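Local coordinates for protein caspase-1 subunit p19/18 (Spodoptera frugiperda, PDB 1M72) that probably acts as an effector caspase, a cysteine protease in the activation cascade that carries out apoptosis in the insect cell, at residues H42-S47 with Y115-H120; K49-T54 with L106-L111. One frame throughout, in Å; residues are numbered along the deposited sequence.

Interaction 1. Residues H42-S47 with Y115-H120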
loop_
_atom_site.group_PDB
_atom_site.type_symbol
_atom_site.label_atom_id
_atom_site.label_comp_id
_atom_site.label_asym_id
_atom_site.label_seq_id
_atom_site.Cartn_x
_atom_site.Cartn_y
_atom_site.Cartn_z
ATOM N N HIS C 42 13.315 25.306 -2.805
ATOM C CA HIS C 42 14.140 25.808 -3.880
ATOM C C HIS C 42 15.202 24.776 -4.224
ATOM O O HIS C 42 15.633 24.014 -3.371
ATOM C CB HIS C 42 14.741 27.135 -3.407
ATOM C CG HIS C 42 13.712 28.097 -2.891
ATOM N ND1 HIS C 42 13.691 28.543 -1.579
ATOM C CD2 HIS C 42 12.667 28.710 -3.515
ATOM C CE1 HIS C 42 12.684 29.395 -1.426
ATOM N NE2 HIS C 42 12.047 29.516 -2.584
ATOM N N PHE C 43 15.623 24.766 -5.481
ATOM C CA PHE C 43 16.591 23.793 -5.964
ATOM C C PHE C 43 17.760 24.375 -6.753
ATOM O O PHE C 43 17.575 25.326 -7.505
ATOM C CB PHE C 43 15.863 22.773 -6.851
ATOM C CG PHE C 43 14.687 22.112 -6.165
ATOM C CD1 PHE C 43 13.461 22.777 -6.052
ATOM C CD2 PHE C 43 14.844 20.866 -5.532
ATOM C CE1 PHE C 43 12.407 22.223 -5.303
ATOM C CE2 PHE C 43 13.804 20.305 -4.793
ATOM C CZ PHE C 43 12.576 20.984 -4.669
ATOM N N ASP C 44 18.946 23.777 -6.596
ATOM C CA ASP C 44 20.140 24.192 -7.327
ATOM C C ASP C 44 20.209 23.424 -8.641
ATOM O O ASP C 44 21.273 23.285 -9.216
ATOM C CB ASP C 44 21.431 23.932 -6.532
ATOM C CG ASP C 44 21.480 24.698 -5.209
ATOM O OD1 ASP C 44 20.824 25.757 -5.097
ATOM O OD2 ASP C 44 22.192 24.240 -4.290
ATOM N N ILE C 45 19.058 22.928 -9.096
ATOM C CA ILE C 45 18.905 22.206 -10.362
ATOM C C ILE C 45 18.099 23.145 -11.284
ATOM O O ILE C 45 16.896 23.423 -11.053
ATOM C CB ILE C 45 18.143 20.901 -10.141
ATOM C CG1 ILE C 45 19.013 19.967 -9.262
ATOM C CG2 ILE C 45 17.770 20.289 -11.490
ATOM C CD1 ILE C 45 18.225 19.092 -8.283
ATOM N N HIS C 46 18.766 23.645 -12.324
ATOM C CA HIS C 46 18.141 24.609 -13.216
ATOM C C HIS C 46 16.753 24.283 -13.771
ATOM O O HIS C 46 15.962 25.191 -13.966
ATOM C CB HIS C 46 19.093 24.955 -14.375
ATOM C CG HIS C 46 18.548 25.991 -15.316
ATOM N ND1 HIS C 46 18.341 27.306 -14.946
ATOM C CD2 HIS C 46 18.121 25.893 -16.600
ATOM C CE1 HIS C 46 17.806 27.969 -15.958
ATOM N NE2 HIS C 46 17.662 27.135 -16.973
ATOM N N SER C 47 16.439 23.015 -14.005
ATOM C CA SER C 47 15.148 22.663 -14.586
ATOM C C SER C 47 13.976 22.564 -13.606
ATOM O O SER C 47 12.821 22.340 -14.003
ATOM C CB SER C 47 15.284 21.339 -15.340
ATOM O OG SER C 47 15.851 20.343 -14.495
ATOM N N TYR C 115 13.930 14.520 -5.197
ATOM C CA TYR C 115 15.008 15.500 -5.344
ATOM C C TYR C 115 15.369 16.179 -4.046
ATOM O O TYR C 115 14.511 16.577 -3.271
ATOM C CB TYR C 115 14.662 16.606 -6.369
ATOM C CG TYR C 115 14.755 16.192 -7.822
ATOM C CD1 TYR C 115 13.609 15.815 -8.522
ATOM C CD2 TYR C 115 15.996 16.120 -8.482
ATOM C CE1 TYR C 115 13.671 15.364 -9.849
ATOM C CE2 TYR C 115 16.088 15.661 -9.837
ATOM C CZ TYR C 115 14.908 15.287 -10.498
ATOM O OH TYR C 115 14.924 14.826 -11.787
ATOM N N ALA C 116 16.663 16.283 -3.806
ATOM C CA ALA C 116 17.193 17.010 -2.660
ATOM C C ALA C 116 17.423 18.408 -3.264
ATOM O O ALA C 116 16.943 18.699 -4.353
ATOM C CB ALA C 116 18.504 16.416 -2.231
ATOM N N LYS C 117 18.182 19.265 -2.590
ATOM C CA LYS C 117 18.430 20.589 -3.140
ATOM C C LYS C 117 19.351 20.496 -4.347
ATOM O O LYS C 117 19.145 21.173 -5.349
ATOM C CB LYS C 117 19.080 21.499 -2.098
ATOM C CG LYS C 117 19.449 22.869 -2.676
ATOM C CD LYS C 117 19.969 23.811 -1.625
ATOM C CE LYS C 117 21.405 23.523 -1.342
ATOM N NZ LYS C 117 21.887 24.356 -0.214
ATOM N N ASP C 118 20.343 19.620 -4.243
ATOM C CA ASP C 118 21.356 19.429 -5.272
ATOM C C ASP C 118 21.180 18.282 -6.269
ATOM O O ASP C 118 21.549 18.411 -7.427
ATOM C CB ASP C 118 22.710 19.274 -4.571
ATOM C CG ASP C 118 22.728 18.079 -3.608
ATOM O OD1 ASP C 118 21.645 17.635 -3.174
ATOM O OD2 ASP C 118 23.816 17.585 -3.275
ATOM N N THR C 119 20.652 17.140 -5.853
ATOM C CA THR C 119 20.531 16.046 -6.803
ATOM C C THR C 119 19.443 15.095 -6.320
ATOM O O THR C 119 18.815 15.382 -5.313
ATOM C CB THR C 119 21.913 15.318 -6.961
ATOM O OG1 THR C 119 21.801 14.263 -7.925
ATOM C CG2 THR C 119 22.396 14.765 -5.600
ATOM N N HIS C 120 19.204 13.992 -7.027
ATOM C CA HIS C 120 18.137 13.062 -6.631
ATOM C C HIS C 120 18.624 11.771 -5.960
ATOM O O HIS C 120 19.780 11.393 -6.083
ATOM C CB HIS C 120 17.313 12.676 -7.853
ATOM C CG HIS C 120 18.137 12.059 -8.927
ATOM N ND1 HIS C 120 18.503 10.729 -8.906
ATOM C CD2 HIS C 120 18.799 12.618 -9.968
ATOM C CE1 HIS C 120 19.361 10.497 -9.884
ATOM N NE2 HIS C 120 19.558 11.628 -10.540
#
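Lys-117 crosses Asp-44 obliquely where the loop after strand 31-39 meets the turn between strands 113-115 and 120-121. Its CB starts a chain with CG anti to the backbone N (chi1 176°), and CG packs 3.7 Å from Asp-44 CG. CD runs on past the same carboxylate. A bend at chi3 (80°) then brings CE within 3.1 Å of Asp-44 OD2. NZ continues straight on from CE, with chi4 anti, and ends 4.1 Å from Asp-44 OD2, too far for a salt bridge. CG, CD and CE, not the ammonium, lie against the carboxylate.

The backbone supplies the one hydrogen bond between the loops. Asp-44 N donates to Lys-117 O at 2.9 Å, and the N-H comes from above the carbonyl plane. Phe-43 is placed beside this bond. The edge of its ring, at CD2, meets Ala-116 O at 3.2 Å, nearly in the ring plane. Ile-45 reaches across with its CD1 methyl, which lies 3.7 Å from Tyr-115 CD2 and also packs on Asp-118 O. The turn is tied back by Ala-116 N to Thr-119 O, and Asp-118 OD1 is bonded to Ser-80 N at the start of helix 80-92.

This is a surface contact of the caspase domain beside the active site. One backbone bond joins the loops. The rest is mostly carbon packed against carboxylate and carbonyl oxygens, with a little apolar contact at Tyr-115. The nearby opposite charges probably add only a diffuse attraction.

Interaction 2. Residues K49-T54 with L106-L111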
loop_
_atom_site.group_PDB
_atom_site.type_symbol
_atom_site.label_atom_id
_atom_site.label_comp_id
_atom_site.label_asym_id
_atom_site.label_seq_id
_atom_site.Cartn_x
_atom_site.Cartn_y
_atom_site.Cartn_z
ATOM N N LYS C 49 11.571 24.254 -10.891
ATOM C CA LYS C 49 10.988 25.508 -10.429
ATOM C C LYS C 49 10.765 25.473 -8.915
ATOM O O LYS C 49 10.745 24.401 -8.306
ATOM C CB LYS C 49 9.680 25.747 -11.195
ATOM C CG LYS C 49 9.960 25.980 -12.685
ATOM C CD LYS C 49 8.686 26.133 -13.551
ATOM C CE LYS C 49 7.967 24.813 -13.757
ATOM N NZ LYS C 49 7.135 24.850 -14.991
ATOM N N SER C 50 10.620 26.633 -8.296
ATOM C CA SER C 50 10.391 26.646 -6.864
ATOM C C SER C 50 9.016 26.071 -6.492
ATOM O O SER C 50 8.043 26.128 -7.262
ATOM C CB SER C 50 10.604 28.040 -6.302
ATOM O OG SER C 50 12.002 28.250 -6.173
ATOM N N ARG C 51 8.955 25.464 -5.324
ATOM C CA ARG C 51 7.719 24.819 -4.917
ATOM C C ARG C 51 6.882 25.716 -3.975
ATOM O O ARG C 51 6.603 25.347 -2.828
ATOM C CB ARG C 51 8.067 23.441 -4.269
ATOM C CG ARG C 51 8.807 22.477 -5.228
ATOM C CD ARG C 51 8.930 21.011 -4.694
ATOM N NE ARG C 51 7.637 20.470 -4.269
ATOM C CZ ARG C 51 7.217 20.459 -3.001
ATOM N NH1 ARG C 51 7.995 20.942 -2.039
ATOM N NH2 ARG C 51 6.028 19.966 -2.683
ATOM N N THR C 52 6.489 26.890 -4.480
ATOM C CA THR C 52 5.707 27.844 -3.695
ATOM C C THR C 52 4.478 27.118 -3.137
ATOM O O THR C 52 3.806 26.370 -3.863
ATOM C CB THR C 52 5.270 29.073 -4.543
ATOM O OG1 THR C 52 6.379 29.554 -5.327
ATOM C CG2 THR C 52 4.779 30.192 -3.610
ATOM N N GLY C 53 4.232 27.307 -1.838
ATOM C CA GLY C 53 3.124 26.628 -1.168
ATOM C C GLY C 53 3.540 25.496 -0.206
ATOM O O GLY C 53 2.795 25.147 0.725
ATOM N N THR C 54 4.728 24.923 -0.431
ATOM C CA THR C 54 5.233 23.826 0.407
ATOM C C THR C 54 5.435 24.275 1.860
ATOM O O THR C 54 5.366 23.451 2.753
ATOM C CB THR C 54 6.583 23.233 -0.173
ATOM O OG1 THR C 54 6.915 22.031 0.517
ATOM C CG2 THR C 54 7.731 24.194 -0.021
ATOM N N LEU C 106 8.627 16.648 1.323
ATOM C CA LEU C 106 7.828 17.546 0.470
ATOM C C LEU C 106 8.824 18.056 -0.594
ATOM O O LEU C 106 9.711 18.889 -0.288
ATOM C CB LEU C 106 7.305 18.716 1.309
ATOM C CG LEU C 106 6.772 18.408 2.719
ATOM C CD1 LEU C 106 6.456 19.742 3.433
ATOM C CD2 LEU C 106 5.522 17.574 2.639
ATOM N N THR C 107 8.683 17.571 -1.832
ATOM C CA THR C 107 9.671 17.914 -2.868
ATOM C C THR C 107 9.257 17.540 -4.303
ATOM O O THR C 107 8.106 17.185 -4.545
ATOM C CB THR C 107 11.024 17.217 -2.503
ATOM O OG1 THR C 107 12.065 17.708 -3.345
ATOM C CG2 THR C 107 10.932 15.687 -2.659
ATOM N N HIS C 108 10.176 17.678 -5.263
ATOM C CA HIS C 108 9.894 17.277 -6.662
ATOM C C HIS C 108 10.295 15.786 -6.820
ATOM O O HIS C 108 11.232 15.311 -6.175
ATOM C CB HIS C 108 10.734 18.061 -7.677
ATOM C CG HIS C 108 10.238 19.444 -7.961
ATOM N ND1 HIS C 108 9.011 19.691 -8.543
ATOM C CD2 HIS C 108 10.820 20.654 -7.773
ATOM C CE1 HIS C 108 8.862 20.995 -8.701
ATOM N NE2 HIS C 108 9.946 21.601 -8.244
ATOM N N GLY C 109 9.598 15.081 -7.703
ATOM C CA GLY C 109 9.902 13.687 -7.954
ATOM C C GLY C 109 9.573 13.183 -9.359
ATOM O O GLY C 109 8.915 13.852 -10.181
ATOM N N GLU C 110 10.074 11.981 -9.618
ATOM C CA GLU C 110 9.879 11.232 -10.849
ATOM C C GLU C 110 9.663 9.799 -10.361
ATOM O O GLU C 110 9.792 9.521 -9.159
ATOM C CB GLU C 110 11.138 11.303 -11.701
ATOM C CG GLU C 110 11.443 12.729 -12.166
ATOM C CD GLU C 110 12.563 12.788 -13.201
ATOM O OE1 GLU C 110 12.705 11.816 -13.993
ATOM O OE2 GLU C 110 13.276 13.813 -13.219
ATOM N N LEU C 111 9.338 8.885 -11.255
ATOM C CA LEU C 111 9.112 7.522 -10.794
ATOM C C LEU C 111 10.416 6.996 -10.192
ATOM O O LEU C 111 11.468 7.082 -10.833
ATOM C CB LEU C 111 8.635 6.642 -11.949
ATOM C CG LEU C 111 8.447 5.149 -11.679
ATOM C CD1 LEU C 111 7.411 4.911 -10.640
ATOM C CD2 LEU C 111 8.063 4.471 -12.994
#
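Arg-51 has CG anti to its carbonyl carbon (chi1 -60°), and its chain bends at chi3 (52°). His-108 likewise has CG anti to its carbonyl carbon. The two side chains slide past each other in opposite directions. Arg-51 CD sits over the imidazole face, 3.7 Å from the centroid of the His-108 ring, as a CH-pi contact. At the ring edge, His-108 NE2 donates to Lys-49 O at 2.9 Å. The bond is nearly straight (169°) and lies in both the ring plane and the carbonyl plane. It probably helps fix the ring rotation. His-108 ND1 makes a weak hydrogen bond to the backbone of the bound peptide.

This is the caspase active site: by similarity, His-108 is the catalytic histidine, just beyond the end of central strand 98-106. Arg-51 NE forms a salt bridge with an acidic side chain of the bound peptide, consistent with the S1 pocket that gives caspases their aspartate preference. One guanidinium face lies on the backbone, with Thr-107 N 3.4 Å from Arg-51 CZ. Arg-51 NH1 bonds to His-40 O and, weakly, to Thr-54 OG1. Thr-54 closes the type II turn that begins at Arg-51, and its OG1 packs 3.4 Å from Leu-106 CB.

Interaction 2 is nested along the chain inside the loop closed by interaction 1, and their centres lie 10 Å apart. They meet at His-108. Phe-43 of interaction 1 places its CE1 3.3 Å from CD2 of His-108, with the ring planes about 50° apart. Two probable hydrogen bonds tie segment 115-120 to 106-111: Tyr-115 O with Thr-107 OG1 at 2.7 Å, and Tyr-115 OH with Glu-110 OE2 at 2.4 Å. The side chain of His-108 is about 6 Å from that of Cys-150, the probable nucleophile. Interaction 1 is thus placed to act as a second shell, probably helping to position the histidine, while interaction 2 reaches the bound peptide directly.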